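Local coordinates for neuraminidase (PDB 4FVK), which is a neuraminidase-like surface glycoprotein of bat influenza A virus that may remove terminal sialic acid from glycoconjugates, at residues G146-P151 and V164-G169; Q17-K22 and L333-Q338; I61-S66 and S75-E80; D222-L227 and P241-P246. All coordinates share one frame; numbering follows the deposited sequence.

Interaction 1 (G146-P151 and V164-G169); sequences GPLRLP and VIVSDG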
loop_
_atom_site.group_PDB
_atom_site.type_symbol
_atom_site.label_atom_id
_atom_site.label_comp_id
_atom_site.label_asym_id
_atom_site.label_seq_id
_atom_site.Cartn_x
_atom_site.Cartn_y
_atom_site.Cartn_z
ATOM N N GLY A 146 6.309 6.022 -40.380
ATOM C CA GLY A 146 5.871 5.343 -39.176
ATOM C C GLY A 146 5.495 3.897 -39.416
ATOM O O GLY A 146 5.621 3.397 -40.538
ATOM N N PRO A 147 5.063 3.194 -38.358
ATOM C CA PRO A 147 4.994 3.696 -36.975
ATOM C C PRO A 147 6.371 3.804 -36.334
ATOM O O PRO A 147 7.253 3.001 -36.641
ATOM C CB PRO A 147 4.193 2.605 -36.252
ATOM C CG PRO A 147 4.508 1.357 -37.019
ATOM C CD PRO A 147 4.670 1.776 -38.457
ATOM N N LEU A 148 6.555 4.786 -35.460
ATOM C CA LEU A 148 7.729 4.818 -34.593
ATOM C C LEU A 148 7.617 3.656 -33.625
ATOM O O LEU A 148 6.517 3.324 -33.204
ATOM C CB LEU A 148 7.764 6.105 -33.812
ATOM C CG LEU A 148 8.717 7.237 -34.160
ATOM C CD1 LEU A 148 9.356 7.061 -35.524
ATOM C CD2 LEU A 148 7.934 8.519 -34.058
ATOM N N ARG A 149 8.745 3.029 -33.303
ATOM C CA ARG A 149 8.778 1.833 -32.464
ATOM C C ARG A 149 9.914 1.967 -31.463
ATOM O O ARG A 149 11.053 2.253 -31.839
ATOM C CB ARG A 149 8.988 0.559 -33.310
ATOM C CG ARG A 149 8.199 0.539 -34.619
ATOM C CD ARG A 149 8.287 -0.763 -35.385
ATOM N NE ARG A 149 9.494 -0.879 -36.201
ATOM C CZ ARG A 149 9.660 -0.288 -37.388
ATOM N NH1 ARG A 149 8.704 0.490 -37.903
ATOM N NH2 ARG A 149 10.790 -0.479 -38.064
ATOM N N LEU A 150 9.603 1.748 -30.190
ATOM C CA LEU A 150 10.606 1.753 -29.130
ATOM C C LEU A 150 10.957 0.321 -28.841
ATOM O O LEU A 150 10.207 -0.560 -29.225
ATOM C CB LEU A 150 10.044 2.418 -27.883
ATOM C CG LEU A 150 10.019 3.919 -28.140
ATOM C CD1 LEU A 150 8.989 4.576 -27.254
ATOM C CD2 LEU A 150 11.432 4.507 -27.948
ATOM N N PRO A 151 12.094 0.079 -28.172
ATOM C CA PRO A 151 12.606 -1.291 -28.022
ATOM C C PRO A 151 11.859 -2.239 -27.069
ATOM O O PRO A 151 12.076 -3.442 -27.197
ATOM C CB PRO A 151 14.016 -1.080 -27.445
ATOM C CG PRO A 151 14.335 0.344 -27.628
ATOM C CD PRO A 151 13.038 1.072 -27.629
ATOM N N VAL A 164 18.667 5.522 -26.498
ATOM C CA VAL A 164 17.687 4.522 -26.858
ATOM C C VAL A 164 17.663 4.402 -28.384
ATOM O O VAL A 164 17.959 5.354 -29.078
ATOM C CB VAL A 164 16.278 4.900 -26.285
ATOM C CG1 VAL A 164 15.879 6.310 -26.706
ATOM C CG2 VAL A 164 15.212 3.880 -26.670
ATOM N N ILE A 165 17.342 3.219 -28.885
ATOM C CA ILE A 165 17.208 2.984 -30.302
ATOM C C ILE A 165 15.745 3.114 -30.713
ATOM O O ILE A 165 14.871 2.479 -30.127
ATOM C CB ILE A 165 17.699 1.585 -30.663
ATOM C CG1 ILE A 165 19.127 1.388 -30.141
ATOM C CG2 ILE A 165 17.637 1.367 -32.195
ATOM C CD1 ILE A 165 20.163 2.264 -30.903
ATOM N N VAL A 166 15.491 3.940 -31.718
ATOM C CA VAL A 166 14.140 4.152 -32.231
ATOM C C VAL A 166 14.015 3.662 -33.653
ATOM O O VAL A 166 14.816 4.033 -34.505
ATOM C CB VAL A 166 13.798 5.638 -32.212
ATOM C CG1 VAL A 166 12.454 5.894 -32.855
ATOM C CG2 VAL A 166 13.826 6.115 -30.793
ATOM N N SER A 167 13.009 2.836 -33.919
ATOM C CA SER A 167 12.823 2.317 -35.268
ATOM C C SER A 167 11.654 2.995 -35.989
ATOM O O SER A 167 10.712 3.468 -35.348
ATOM C CB SER A 167 12.640 0.799 -35.247
ATOM O OG SER A 167 13.795 0.153 -34.748
ATOM N N ASP A 168 11.721 3.016 -37.318
ATOM C CA ASP A 168 10.731 3.682 -38.163
ATOM C C ASP A 168 10.617 2.914 -39.491
ATOM O O ASP A 168 11.389 1.985 -39.745
ATOM C CB ASP A 168 11.172 5.132 -38.403
ATOM C CG ASP A 168 10.041 6.043 -38.905
ATOM O OD1 ASP A 168 9.038 5.539 -39.457
ATOM O OD2 ASP A 168 10.182 7.275 -38.753
ATOM N N GLY A 169 9.647 3.281 -40.329
ATOM C CA GLY A 169 9.444 2.626 -41.616
ATOM C C GLY A 169 8.308 1.622 -41.574
ATOM O O GLY A 169 8.103 0.975 -40.556
HETATM O O HOH W 1 13.248 0.126 -31.814
#
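The guanidinium of Arg-149 lies with one face over the backbone of Ser-167 and Asp-168. Ser-167 C sits above the centre of that face, 4.0 Å from the plane, and Asp-168 N is offset toward the rim. At the edge, Arg-149 NH1 donates to Gly-169 O at 2.8 Å. Arg-149 NH2 donates to Asp-168 O at 3.0 Å, but from well above the plane of that carbonyl. The side chain folds back at chi3 (-82°), which turns the head over the opposite backbone. NH2 also makes a salt bridge to Glu-201, so the head is fixed from two directions.

The backbones form a single antiparallel hydrogen-bonded pair. Ser-167 N donates to Arg-149 O almost straight (2.9 Å, 173°), and Arg-149 N returns a bond to Ser-167 O. A water is shared by Arg-149 O and Ser-167 OG, and OG is bonded to His-177 as well. On the other side, Leu-150 CD2 packs on Val-164 CG2 at 4.0 Å. Pro-151 CD meets Val-164 CG2 at 3.7 Å, its ring crossing Val-164 at about a right angle. Leu-148, Leu-150 and Val-166 all reach Ile-128 of strand 127-132. The loop thus runs along the edge of strand 161-168 that strand 176-183 does not use. It links one four-stranded antiparallel blade to the next, as in the six-bladed beta-propeller of neuraminidases.

Interaction 2 (Q17-K22 and L333-Q338); sequences QMCEVK and LISGCQ. With NAG (2-acetamido-2-deoxy-beta-D-glucopyranose), chain I.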
loop_
_atom_site.group_PDB
_atom_site.type_symbol
_atom_site.label_atom_id
_atom_site.label_comp_id
_atom_site.label_asym_id
_atom_site.label_seq_id
_atom_site.Cartn_x
_atom_site.Cartn_y
_atom_site.Cartn_z
ATOM N N GLN A 17 34.358 -2.145 -14.314
ATOM C CA GLN A 17 34.569 -3.389 -15.030
ATOM C C GLN A 17 33.347 -4.268 -14.832
ATOM O O GLN A 17 32.727 -4.232 -13.779
ATOM C CB GLN A 17 35.801 -4.091 -14.451
ATOM C CG GLN A 17 36.858 -4.464 -15.450
ATOM C CD GLN A 17 37.274 -3.306 -16.334
ATOM O OE1 GLN A 17 37.112 -3.366 -17.540
ATOM N NE2 GLN A 17 37.819 -2.253 -15.736
ATOM N N MET A 18 33.013 -5.070 -15.829
ATOM C CA MET A 18 31.959 -6.056 -15.679
ATOM C C MET A 18 32.458 -7.272 -14.905
ATOM O O MET A 18 33.581 -7.731 -15.118
ATOM C CB MET A 18 31.448 -6.509 -17.040
ATOM C CG MET A 18 30.497 -7.687 -16.939
ATOM S SD MET A 18 29.528 -7.938 -18.428
ATOM C CE MET A 18 28.708 -6.349 -18.568
ATOM N N CYS A 19 31.623 -7.783 -14.002
ATOM C CA CYS A 19 31.947 -8.974 -13.224
ATOM C C CYS A 19 32.157 -10.157 -14.158
ATOM O O CYS A 19 31.532 -10.242 -15.205
ATOM C CB CYS A 19 30.806 -9.305 -12.254
ATOM S SG CYS A 19 30.551 -8.109 -10.889
ATOM N N GLU A 20 33.042 -11.071 -13.788
ATOM C CA GLU A 20 33.171 -12.316 -14.528
ATOM C C GLU A 20 31.871 -13.076 -14.395
ATOM O O GLU A 20 31.280 -13.111 -13.315
ATOM C CB GLU A 20 34.298 -13.161 -13.944
ATOM C CG GLU A 20 35.584 -12.390 -13.763
ATOM C CD GLU A 20 36.806 -13.224 -14.066
ATOM O OE1 GLU A 20 37.743 -12.683 -14.692
ATOM O OE2 GLU A 20 36.825 -14.417 -13.682
ATOM N N VAL A 21 31.425 -13.692 -15.482
ATOM C CA VAL A 21 30.209 -14.489 -15.436
ATOM C C VAL A 21 30.504 -15.946 -15.762
ATOM O O VAL A 21 30.897 -16.269 -16.885
ATOM C CB VAL A 21 29.162 -13.949 -16.414
ATOM C CG1 VAL A 21 27.888 -14.798 -16.367
ATOM C CG2 VAL A 21 28.876 -12.495 -16.107
ATOM N N LYS A 22 30.312 -16.820 -14.779
ATOM C CA LYS A 22 30.511 -18.253 -14.967
ATOM C C LYS A 22 29.198 -19.025 -14.870
ATOM O O LYS A 22 29.180 -20.247 -15.014
ATOM C CB LYS A 22 31.515 -18.798 -13.943
ATOM C CG LYS A 22 32.864 -18.082 -13.948
ATOM C CD LYS A 22 33.877 -18.761 -14.841
ATOM C CE LYS A 22 35.282 -18.283 -14.512
ATOM N NZ LYS A 22 36.275 -18.935 -15.413
ATOM N N LEU A 333 26.077 -2.514 -3.585
ATOM C CA LEU A 333 27.133 -1.925 -2.775
ATOM C C LEU A 333 28.226 -2.891 -2.386
ATOM O O LEU A 333 29.285 -2.465 -1.966
ATOM C CB LEU A 333 26.605 -1.158 -1.558
ATOM C CG LEU A 333 25.622 -1.695 -0.529
ATOM C CD1 LEU A 333 26.251 -1.649 0.855
ATOM C CD2 LEU A 333 24.379 -0.819 -0.564
ATOM N N ILE A 334 27.993 -4.188 -2.541
ATOM C CA ILE A 334 29.048 -5.134 -2.220
ATOM C C ILE A 334 29.971 -5.381 -3.428
ATOM O O ILE A 334 31.191 -5.286 -3.320
ATOM C CB ILE A 334 28.489 -6.458 -1.656
ATOM C CG1 ILE A 334 27.479 -6.186 -0.525
ATOM C CG2 ILE A 334 29.623 -7.373 -1.205
ATOM C CD1 ILE A 334 27.913 -5.120 0.488
ATOM N N SER A 335 29.391 -5.681 -4.581
ATOM C CA SER A 335 30.197 -5.947 -5.764
ATOM C C SER A 335 31.069 -4.749 -6.148
ATOM O O SER A 335 30.604 -3.613 -6.196
ATOM C CB SER A 335 29.301 -6.330 -6.935
ATOM O OG SER A 335 30.089 -6.655 -8.058
ATOM N N GLY A 336 32.345 -5.004 -6.395
ATOM C CA GLY A 336 33.239 -3.962 -6.849
ATOM C C GLY A 336 33.058 -3.761 -8.342
ATOM O O GLY A 336 33.435 -2.730 -8.884
ATOM N N CYS A 337 32.457 -4.751 -8.990
ATOM C CA CYS A 337 32.259 -4.767 -10.439
ATOM C C CYS A 337 30.764 -4.699 -10.849
ATOM O O CYS A 337 29.865 -4.914 -10.036
ATOM C CB CYS A 337 32.904 -6.028 -11.007
ATOM S SG CYS A 337 32.358 -7.512 -10.135
ATOM N N GLN A 338 30.524 -4.397 -12.119
ATOM C CA GLN A 338 29.188 -4.233 -12.678
ATOM C C GLN A 338 28.548 -5.576 -13.033
ATOM O O GLN A 338 29.049 -6.315 -13.891
ATOM C CB GLN A 338 29.256 -3.338 -13.929
ATOM C CG GLN A 338 27.898 -3.064 -14.581
ATOM C CD GLN A 338 26.907 -2.414 -13.618
ATOM O OE1 GLN A 338 27.172 -1.348 -13.064
ATOM N NE2 GLN A 338 25.768 -3.074 -13.399
HETATM C C1 NAG I . 31.372 -4.939 3.875
HETATM C C2 NAG I . 31.481 -3.564 3.217
HETATM C C3 NAG I . 32.567 -2.661 3.804
HETATM C C4 NAG I . 32.718 -2.800 5.315
HETATM C C5 NAG I . 32.683 -4.259 5.754
HETATM C C6 NAG I . 32.676 -4.369 7.277
HETATM C C7 NAG I . 31.623 -2.828 0.886
HETATM C C8 NAG I . 32.669 -2.806 -0.197
HETATM N N2 NAG I . 31.756 -3.779 1.811
HETATM O O3 NAG I . 32.249 -1.317 3.504
HETATM O O4 NAG I . 33.933 -2.207 5.724
HETATM O O5 NAG I . 31.505 -4.876 5.279
HETATM O O6 NAG I . 33.987 -4.477 7.787
HETATM O O7 NAG I . 30.709 -2.004 0.885
#
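Cys-19 and Cys-337 are joined by a disulfide that ties the N-terminal arm to the loop before strand 341-349 of the beta-propeller. Cys-19 SG and Cys-337 SG are 2.0 Å apart. The two CB-SG arms stand nearly perpendicular about the S-S bond (chi3 91°), in the right-handed sense. They leave their backbones differently. The sulfur of Cys-19 is set opposite its own carbonyl carbon, chi1 -68°. The CB of Cys-337 already points toward the arm, and its sulfur is tucked between the backbone N and carbonyl carbon, chi1 51°.

Two nearly straight backbone bonds lie next to the bridge, both at Gln-338. Gln-338 N donates to Gln-17 O at 2.8 Å, and Cys-19 N donates to Gln-338 O at 3.0 Å. Met-18 lies between them and adds a CA-H...O contact, with its CA 3.4 Å from Gln-338 O. The side chains of Met-18 and Gln-338 both touch Ile-208 of strand 203-208. The amide of Gln-338 leads away from the arm segment, bending at chi2, and is held at both ends, by Lys-15 N and Pro-329 O.

The contact is at the surface and near a subunit boundary. The backbone N atoms of Leu-333, Ile-334 and Ser-335 all bond to the carboxylate of Glu-135 of the second subunit. Beside the bridge, Ser-335 OG donates to Cys-337 O at 2.6 Å, and the same OG lies 3.2 Å from Cys-19 SG.

Interaction 3 (I61-S66 and S75-E80); sequences IAYGLS and SMEWEE. With ZN (zinc ion), chain G.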
loop_
_atom_site.group_PDB
_atom_site.type_symbol
_atom_site.label_atom_id
_atom_site.label_comp_id
_atom_site.label_asym_id
_atom_site.label_seq_id
_atom_site.Cartn_x
_atom_site.Cartn_y
_atom_site.Cartn_z
ATOM N N ILE A 61 3.091 -3.071 -21.176
ATOM C CA ILE A 61 1.849 -2.653 -21.792
ATOM C C ILE A 61 0.714 -3.575 -21.313
ATOM O O ILE A 61 0.776 -4.781 -21.479
ATOM C CB ILE A 61 1.944 -2.711 -23.351
ATOM C CG1 ILE A 61 3.221 -2.021 -23.866
ATOM C CG2 ILE A 61 0.714 -2.084 -24.011
ATOM C CD1 ILE A 61 3.406 -0.553 -23.397
ATOM N N ALA A 62 -0.312 -3.004 -20.700
ATOM C CA ALA A 62 -1.485 -3.757 -20.291
ATOM C C ALA A 62 -2.340 -4.142 -21.488
ATOM O O ALA A 62 -2.528 -3.340 -22.376
ATOM C CB ALA A 62 -2.318 -2.905 -19.367
ATOM N N TYR A 63 -2.911 -5.336 -21.506
ATOM C CA TYR A 63 -3.880 -5.618 -22.554
ATOM C C TYR A 63 -5.175 -6.211 -22.035
ATOM O O TYR A 63 -6.097 -6.434 -22.820
ATOM C CB TYR A 63 -3.289 -6.517 -23.657
ATOM C CG TYR A 63 -3.024 -7.948 -23.235
ATOM C CD1 TYR A 63 -1.778 -8.321 -22.747
ATOM C CD2 TYR A 63 -4.005 -8.928 -23.344
ATOM C CE1 TYR A 63 -1.505 -9.640 -22.369
ATOM C CE2 TYR A 63 -3.747 -10.261 -22.960
ATOM C CZ TYR A 63 -2.485 -10.594 -22.477
ATOM O OH TYR A 63 -2.188 -11.881 -22.096
ATOM N N GLY A 64 -5.239 -6.470 -20.726
ATOM C CA GLY A 64 -6.448 -6.996 -20.106
ATOM C C GLY A 64 -6.437 -7.127 -18.582
ATOM O O GLY A 64 -5.404 -6.999 -17.908
ATOM N N LEU A 65 -7.616 -7.375 -18.026
ATOM C CA LEU A 65 -7.761 -7.540 -16.601
ATOM C C LEU A 65 -8.590 -8.791 -16.393
ATOM O O LEU A 65 -9.646 -8.935 -16.990
ATOM C CB LEU A 65 -8.453 -6.316 -15.986
ATOM C CG LEU A 65 -8.482 -6.255 -14.456
ATOM C CD1 LEU A 65 -7.082 -6.130 -13.851
ATOM C CD2 LEU A 65 -9.392 -5.107 -13.987
ATOM N N SER A 66 -8.101 -9.695 -15.550
ATOM C CA SER A 66 -8.772 -10.969 -15.306
ATOM C C SER A 66 -9.900 -10.853 -14.277
ATOM O O SER A 66 -9.897 -9.966 -13.414
ATOM C CB SER A 66 -7.769 -11.972 -14.740
ATOM O OG SER A 66 -7.402 -11.550 -13.434
ATOM N N SER A 75 -11.877 -1.932 -22.692
ATOM C CA SER A 75 -11.203 -1.395 -23.873
ATOM C C SER A 75 -9.686 -1.421 -23.725
ATOM O O SER A 75 -8.965 -0.714 -24.445
ATOM C CB SER A 75 -11.659 0.038 -24.146
ATOM O OG SER A 75 -12.971 0.046 -24.644
ATOM N N MET A 76 -9.197 -2.251 -22.812
ATOM C CA MET A 76 -7.781 -2.224 -22.460
ATOM C C MET A 76 -6.874 -2.662 -23.609
ATOM O O MET A 76 -5.759 -2.155 -23.762
ATOM C CB MET A 76 -7.514 -3.081 -21.218
ATOM C CG MET A 76 -6.172 -2.829 -20.540
ATOM S SD MET A 76 -6.044 -3.670 -18.919
ATOM C CE MET A 76 -7.160 -2.678 -17.972
ATOM N N GLU A 77 -7.340 -3.614 -24.404
ATOM C CA GLU A 77 -6.520 -4.140 -25.490
ATOM C C GLU A 77 -6.160 -3.050 -26.513
ATOM O O GLU A 77 -5.005 -2.932 -26.945
ATOM C CB GLU A 77 -7.227 -5.311 -26.181
ATOM C CG GLU A 77 -6.823 -5.502 -27.638
ATOM C CD GLU A 77 -5.665 -6.455 -27.795
ATOM O OE1 GLU A 77 -5.689 -7.496 -27.106
ATOM O OE2 GLU A 77 -4.740 -6.173 -28.601
ATOM N N TRP A 78 -7.080 -2.201 -27.028
ATOM C CA TRP A 78 -6.821 -1.178 -28.038
ATOM C C TRP A 78 -6.580 0.221 -27.465
ATOM O O TRP A 78 -6.182 1.120 -28.184
ATOM C CB TRP A 78 -7.889 -1.177 -29.141
ATOM C CG TRP A 78 -9.289 -0.987 -28.666
ATOM C CD1 TRP A 78 -9.963 0.202 -28.541
ATOM C CD2 TRP A 78 -10.210 -2.015 -28.282
ATOM N NE1 TRP A 78 -11.243 -0.025 -28.081
ATOM C CE2 TRP A 78 -11.420 -1.375 -27.909
ATOM C CE3 TRP A 78 -10.122 -3.411 -28.187
ATOM C CZ2 TRP A 78 -12.537 -2.087 -27.464
ATOM C CZ3 TRP A 78 -11.232 -4.118 -27.738
ATOM C CH2 TRP A 78 -12.426 -3.454 -27.386
ATOM N N GLU A 79 -6.810 0.417 -26.171
ATOM C CA GLU A 79 -6.347 1.656 -25.562
ATOM C C GLU A 79 -5.110 1.335 -24.727
ATOM O O GLU A 79 -5.194 1.087 -23.525
ATOM C CB GLU A 79 -7.454 2.333 -24.755
ATOM C CG GLU A 79 -8.598 2.840 -25.632
ATOM C CD GLU A 79 -9.766 3.371 -24.817
ATOM O OE1 GLU A 79 -10.881 3.492 -25.362
ATOM O OE2 GLU A 79 -9.572 3.648 -23.625
ATOM N N GLU A 80 -4.023 1.272 -25.277
ATOM C CA GLU A 80 -2.810 0.727 -24.714
ATOM C C GLU A 80 -2.147 1.744 -23.814
ATOM O O GLU A 80 -1.935 2.895 -24.194
ATOM C CB GLU A 80 -1.836 0.316 -25.824
ATOM C CG GLU A 80 -2.406 -0.662 -26.855
ATOM C CD GLU A 80 -2.751 0.011 -28.184
ATOM O OE1 GLU A 80 -2.685 -0.686 -29.220
ATOM O OE2 GLU A 80 -3.082 1.228 -28.199
HETATM ZN ZN ZN G . -4.973 1.407 -30.188
HETATM O O HOH W 2 -3.673 -1.012 -21.918
HETATM O O HOH W 3 -3.227 1.668 -31.276
HETATM O O HOH W 4 -5.656 -0.016 -31.450
#
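Met-76 lays its thioether across the strand backbone at Gly-64. Its SD is 3.4 Å from Gly-64 N and 3.8 Å from Ala-62 CB. The chain runs out extended, with CG opposite the backbone N (chi1 -164°). It then bends at chi3 (-71°), and CE comes 4.3 Å from Leu-65 CB. At the other end of the contact, Glu-80 CB rests on Ile-61 CG2 at 3.9 Å. No direct hydrogen bond crosses between the segments. A water instead lies between the carbonyls of Ala-62 and Met-76, 2.6 Å from Ala-62 O.

Beyond this shell the loop carries a zinc site. Trp-78 O binds the zinc ion at 2.4 Å, and two waters and Ser-376 O of the third subunit also bind it, so the metal bridges two chains. Glu-80 OE2 is a longer zinc ligand, at 2.8 Å, and accepts a bond from one of the zinc waters. Its OE1 is held by a salt bridge to Arg-103, which probably steadies the carboxylate. Arg-45 serves two residues: it pairs with Glu-77 OE2 and makes a cation-pi contact with the Tyr-63 ring.

Strand 56-67 lies here between strand 42-44, which bonds to it at Tyr-63 and Gly-64, and strand 81-86, where Ser-81 bonds to Ala-62. The loop 75-80 leads into strand 81-86 of this antiparallel propeller sheet, and Met-76 also packs on Pro-32 of the third subunit.

Interaction 4 (D222-L227 and P241-P246); sequences DAKRPL and PCNGAP. With CA (calcium ion), chain D.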
loop_
_atom_site.group_PDB
_atom_site.type_symbol
_atom_site.label_atom_id
_atom_site.label_comp_id
_atom_site.label_asym_id
_atom_site.label_seq_id
_atom_site.Cartn_x
_atom_site.Cartn_y
_atom_site.Cartn_z
ATOM N N ASP A 222 17.502 -12.716 -41.381
ATOM C CA ASP A 222 18.610 -13.249 -40.592
ATOM C C ASP A 222 18.091 -13.956 -39.339
ATOM O O ASP A 222 17.214 -13.438 -38.631
ATOM C CB ASP A 222 19.569 -12.108 -40.242
ATOM C CG ASP A 222 20.944 -12.585 -39.834
ATOM O OD1 ASP A 222 21.213 -13.798 -39.852
ATOM O OD2 ASP A 222 21.782 -11.723 -39.500
ATOM N N ALA A 223 18.636 -15.141 -39.079
ATOM C CA ALA A 223 18.331 -15.897 -37.889
ATOM C C ALA A 223 19.451 -15.729 -36.882
ATOM O O ALA A 223 19.352 -16.207 -35.756
ATOM C CB ALA A 223 18.122 -17.379 -38.223
ATOM N N LYS A 224 20.545 -15.103 -37.307
ATOM C CA LYS A 224 21.535 -14.616 -36.350
ATOM C C LYS A 224 21.020 -13.261 -35.928
ATOM O O LYS A 224 20.160 -12.707 -36.603
ATOM C CB LYS A 224 22.911 -14.454 -36.987
ATOM C CG LYS A 224 23.790 -15.723 -36.998
ATOM C CD LYS A 224 25.058 -15.450 -37.810
ATOM C CE LYS A 224 25.912 -16.694 -38.019
ATOM N NZ LYS A 224 27.151 -16.321 -38.747
ATOM N N ARG A 225 21.564 -12.735 -34.837
ATOM C CA ARG A 225 21.146 -11.479 -34.261
ATOM C C ARG A 225 22.221 -10.462 -34.548
ATOM O O ARG A 225 23.374 -10.699 -34.247
ATOM C CB ARG A 225 21.002 -11.616 -32.731
ATOM C CG ARG A 225 19.879 -12.534 -32.297
ATOM C CD ARG A 225 19.589 -12.453 -30.755
ATOM N NE ARG A 225 18.424 -13.269 -30.429
ATOM C CZ ARG A 225 17.175 -12.891 -30.666
ATOM N NH1 ARG A 225 16.929 -11.682 -31.177
ATOM N NH2 ARG A 225 16.169 -13.712 -30.365
ATOM N N PRO A 226 21.847 -9.320 -35.129
ATOM C CA PRO A 226 22.863 -8.288 -35.334
ATOM C C PRO A 226 23.234 -7.576 -34.039
ATOM O O PRO A 226 22.422 -7.495 -33.123
ATOM C CB PRO A 226 22.202 -7.334 -36.332
ATOM C CG PRO A 226 20.736 -7.631 -36.253
ATOM C CD PRO A 226 20.638 -9.088 -35.935
ATOM N N LEU A 227 24.469 -7.095 -33.955
ATOM C CA LEU A 227 24.963 -6.452 -32.751
ATOM C C LEU A 227 25.376 -5.019 -33.045
ATOM O O LEU A 227 26.028 -4.751 -34.052
ATOM C CB LEU A 227 26.171 -7.197 -32.185
ATOM C CG LEU A 227 26.048 -8.591 -31.547
ATOM C CD1 LEU A 227 25.436 -9.595 -32.465
ATOM C CD2 LEU A 227 27.422 -9.094 -31.216
ATOM N N PRO A 241 27.418 -11.899 -35.632
ATOM C CA PRO A 241 28.092 -12.992 -34.914
ATOM C C PRO A 241 28.774 -13.921 -35.915
ATOM O O PRO A 241 28.233 -14.119 -37.004
ATOM C CB PRO A 241 26.945 -13.726 -34.203
ATOM C CG PRO A 241 25.817 -12.747 -34.161
ATOM C CD PRO A 241 25.963 -11.920 -35.428
ATOM N N CYS A 242 29.927 -14.479 -35.549
ATOM C CA CYS A 242 30.750 -15.236 -36.493
ATOM C C CYS A 242 30.791 -16.738 -36.198
ATOM O O CYS A 242 31.546 -17.477 -36.821
ATOM C CB CYS A 242 32.169 -14.658 -36.576
ATOM S SG CYS A 242 32.243 -12.993 -37.280
ATOM N N ASN A 243 29.984 -17.188 -35.242
ATOM C CA ASN A 243 29.785 -18.616 -35.079
ATOM C C ASN A 243 28.843 -19.129 -36.161
ATOM O O ASN A 243 28.522 -18.413 -37.104
ATOM C CB ASN A 243 29.266 -18.955 -33.675
ATOM C CG ASN A 243 27.958 -18.253 -33.337
ATOM O OD1 ASN A 243 27.436 -17.457 -34.117
ATOM N ND2 ASN A 243 27.419 -18.557 -32.163
ATOM N N GLY A 244 28.405 -20.371 -36.029
ATOM C CA GLY A 244 27.447 -20.928 -36.966
ATOM C C GLY A 244 26.160 -21.365 -36.289
ATOM O O GLY A 244 25.342 -22.069 -36.891
ATOM N N ALA A 245 25.981 -20.936 -35.037
ATOM C CA ALA A 245 24.785 -21.261 -34.252
ATOM C C ALA A 245 23.892 -20.038 -34.060
ATOM O O ALA A 245 24.082 -19.262 -33.123
ATOM C CB ALA A 245 25.185 -21.841 -32.905
ATOM N N PRO A 246 22.902 -19.866 -34.941
ATOM C CA PRO A 246 22.018 -18.686 -34.925
ATOM C C PRO A 246 21.140 -18.692 -33.682
ATOM O O PRO A 246 20.842 -19.786 -33.194
ATOM C CB PRO A 246 21.144 -18.886 -36.166
ATOM C CG PRO A 246 21.826 -19.998 -36.973
ATOM C CD PRO A 246 22.507 -20.844 -35.964
HETATM CA CA CA D . 14.979 -13.302 -37.822
HETATM O O HOH W 5 14.671 -15.698 -37.807
#
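Lys-224 NZ is gripped by three backbone carbonyls. It donates to Pro-241 O and to Asn-243 O, each at 3.0 Å, and Lys-260 O outside the two segments is the third. The bond to Asn-243 O runs nearly along the C=O axis, at 162°. At Pro-241 O the donor is tilted 32° from the carbonyl plane. The chain beyond CG is fully extended, which carries the ammonium group into the bend of 241-246. The three carbonyl oxygens would help to stabilise its positive charge in this buried setting. On the way, Lys-224 CG passes Pro-246 CA at 4.0 Å.

The start of the lysine segment is an Asx turn. Asp-222 OD1 accepts from Lys-224 N at 2.9 Å, from above the carboxylate plane, and from Ala-262 N as well. This turn belongs to the calcium site of the propeller. Asp-222 O binds the calcium ion at 2.4 Å, with a water, Asn-218 O, Gly-266 O, Gly-268 O and Asp-248 OD2 as the other ligands. The turn thus couples the metal ligand to the residue that carries the buried ammonium.

Two prolines close the contact. Pro-241 sets CD against Arg-225 O at 3.1 Å, while its CG meets Leu-227 CD1 at 3.6 Å, the two side chains crossing at a slant. Pro-246 CB packs on the Ala-223 methyl and on Ala-223 O. The side chain of Arg-225 leads away from 241-246, to Ile-270 O and Thr-217. Cys-242, next to Pro-241, has its CB pointing away from the lysine segment, and its sulfur forms a disulfide with Cys-259.

How the interactions relate
The chain enters through the arm 17-22, which interaction 2 fastens to 333-338, late in the chain. That contact closes a loop of about 310 residues, and the other three all fall within it. They follow one another in series without crossing. Interaction 3 closes first, joining strand 56-67 to the loop before strand 81-86. Interaction 1 then ties the connection after strand 135-141 to strand 161-168. Interaction 4 comes last, bracing loops on both sides of strands 227-230 and 236-239. None touch. Interactions 1 and 3 have their nearest atoms about 9 Å apart, as do interactions 1 and 4. Interactions 2 and 3 are the most separated, with centres 39 Å apart.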